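Local structure of AAR187Cp (Eremothecium gossypii, 3ZIL) at residues E22-I27 with C57-K62. The protein probably regulates the establishment of sister chromatid cohesion by acting on cohesin, with this chain comprising its Wap1 domain. Sequence-based numbering, arbitrary orientation.
Sequences EDLDFI and CQYIVK
Between 22-27 and 57-62, Leu24 is the one residue of the first segment that touches the second, and its CD1 methyl meets both Tyr59 and Ile60. Its CG stands anti to the carbonyl carbon (chi1 -83°), which sends the branch across the gap, and CD1 makes both contacts. One neighbour is the ring of Tyr59: CD1 lies 4.0 Å from CE1 of Tyr59, at the ring edge and near its plane, so the methyl meets the rim of the phenol instead of its face. The two side chains run past each other in opposite directions. Ile60 supplies the other neighbour, its CG1 lying 4.0 Å from CD1 of Leu24, and here the side chains cross at about a right angle. No hydrogen bond links the segments; the contact is purely apolar and small, burying about 102 Å² in all, with the backbones still 8.9 Å apart between CA of Leu24 and CA of Ile60. Leu24 also rests on Arg64 and Val68 further along helix 54-72. One residue on, Asp25 adds a polar tie to this helix through a salt bridge from OD1 to NH2 of Arg64. Ile27, at the end of the segment, packs instead on Asn42 and Arg45 of helix 36-52. This is plain apolar helix-helix packing between the first modelled helix and helix 54-72, in a Wap1-domain fold built of helices without strands, at one end of the elongated chain.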
# COMPACT_ATOMS: atom_id res chain seq x y z
N GLU A 22 -43.43 3.13 1.78
CA GLU A 22 -44.04 2.53 2.96
C GLU A 22 -43.13 1.42 3.50
O GLU A 22 -42.93 1.31 4.71
CB GLU A 22 -45.47 2.06 2.66
CG GLU A 22 -45.92 0.78 3.37
CD GLU A 22 -47.33 0.30 2.93
OE1 GLU A 22 -47.53 -0.09 1.73
OE2 GLU A 22 -48.24 0.29 3.81
N ASP A 23 -42.54 0.65 2.60
CA ASP A 23 -41.52 -0.33 2.97
C ASP A 23 -40.42 0.30 3.80
O ASP A 23 -39.93 -0.32 4.73
CB ASP A 23 -40.83 -0.91 1.74
CG ASP A 23 -41.70 -1.86 0.96
OD1 ASP A 23 -42.84 -2.20 1.45
OD2 ASP A 23 -41.22 -2.25 -0.14
N LEU A 24 -40.00 1.52 3.43
CA LEU A 24 -38.84 2.15 4.04
C LEU A 24 -39.15 2.74 5.38
O LEU A 24 -38.33 2.65 6.30
CB LEU A 24 -38.27 3.23 3.15
CG LEU A 24 -37.34 2.70 2.08
CD1 LEU A 24 -36.53 3.89 1.58
CD2 LEU A 24 -36.39 1.60 2.56
N ASP A 25 -40.35 3.31 5.50
CA ASP A 25 -40.86 3.74 6.81
C ASP A 25 -40.85 2.57 7.77
O ASP A 25 -40.57 2.71 8.93
CB ASP A 25 -42.30 4.25 6.73
CG ASP A 25 -42.43 5.49 5.89
OD1 ASP A 25 -41.41 6.15 5.63
OD2 ASP A 25 -43.55 5.80 5.46
N PHE A 26 -41.19 1.40 7.27
CA PHE A 26 -41.22 0.28 8.13
C PHE A 26 -39.80 -0.14 8.55
O PHE A 26 -39.50 -0.30 9.73
CB PHE A 26 -41.99 -0.88 7.48
CG PHE A 26 -41.90 -2.14 8.27
CD1 PHE A 26 -40.82 -3.02 8.08
CD2 PHE A 26 -42.85 -2.44 9.26
CE1 PHE A 26 -40.73 -4.19 8.82
CE2 PHE A 26 -42.75 -3.60 10.02
CZ PHE A 26 -41.69 -4.47 9.80
N ILE A 27 -38.94 -0.36 7.56
CA ILE A 27 -37.64 -0.99 7.81
C ILE A 27 -36.72 -0.00 8.56
O ILE A 27 -35.85 -0.41 9.35
CB ILE A 27 -36.95 -1.42 6.48
CG1 ILE A 27 -36.20 -2.72 6.69
CG2 ILE A 27 -36.03 -0.35 5.96
CD1 ILE A 27 -37.15 -3.88 6.93
N CYS A 57 -32.99 0.62 -5.04
CA CYS A 57 -31.75 1.36 -4.91
C CYS A 57 -31.84 2.75 -5.55
O CYS A 57 -31.39 3.71 -4.96
CB CYS A 57 -30.54 0.59 -5.46
SG CYS A 57 -30.12 -0.95 -4.60
N GLN A 58 -32.39 2.86 -6.74
CA GLN A 58 -32.54 4.14 -7.44
C GLN A 58 -33.44 5.07 -6.65
O GLN A 58 -33.09 6.22 -6.34
CB GLN A 58 -33.07 3.91 -8.87
CG GLN A 58 -31.98 3.52 -9.87
CD GLN A 58 -32.55 2.75 -11.08
OE1 GLN A 58 -32.91 1.57 -10.98
NE2 GLN A 58 -32.61 3.42 -12.24
N TYR A 59 -34.56 4.51 -6.21
CA TYR A 59 -35.49 5.20 -5.33
C TYR A 59 -34.79 5.80 -4.09
O TYR A 59 -34.88 7.02 -3.82
CB TYR A 59 -36.65 4.27 -4.93
CG TYR A 59 -37.57 4.97 -3.98
CD1 TYR A 59 -37.32 4.91 -2.61
CD2 TYR A 59 -38.66 5.75 -4.43
CE1 TYR A 59 -38.10 5.57 -1.70
CE2 TYR A 59 -39.48 6.43 -3.51
CZ TYR A 59 -39.17 6.33 -2.13
OH TYR A 59 -39.89 6.94 -1.12
N ILE A 60 -34.11 4.96 -3.31
CA ILE A 60 -33.33 5.46 -2.14
C ILE A 60 -32.43 6.61 -2.54
O ILE A 60 -32.37 7.69 -1.89
CB ILE A 60 -32.52 4.31 -1.48
CG1 ILE A 60 -33.47 3.28 -0.85
CG2 ILE A 60 -31.51 4.86 -0.47
CD1 ILE A 60 -32.78 1.92 -0.55
N VAL A 61 -31.71 6.45 -3.64
CA VAL A 61 -30.65 7.41 -3.88
C VAL A 61 -31.31 8.71 -4.32
O VAL A 61 -30.89 9.81 -3.88
CB VAL A 61 -29.63 6.83 -4.90
CG1 VAL A 61 -28.84 7.93 -5.59
CG2 VAL A 61 -28.71 5.85 -4.19
N LYS A 62 -32.40 8.62 -5.11
CA LYS A 62 -33.04 9.89 -5.57
C LYS A 62 -33.77 10.65 -4.52
O LYS A 62 -33.91 11.85 -4.64
CB LYS A 62 -34.06 9.67 -6.70
CG LYS A 62 -33.48 9.07 -7.97
CD LYS A 62 -34.54 8.85 -9.06
CE LYS A 62 -35.04 10.19 -9.61
NZ LYS A 62 -35.21 10.21 -11.10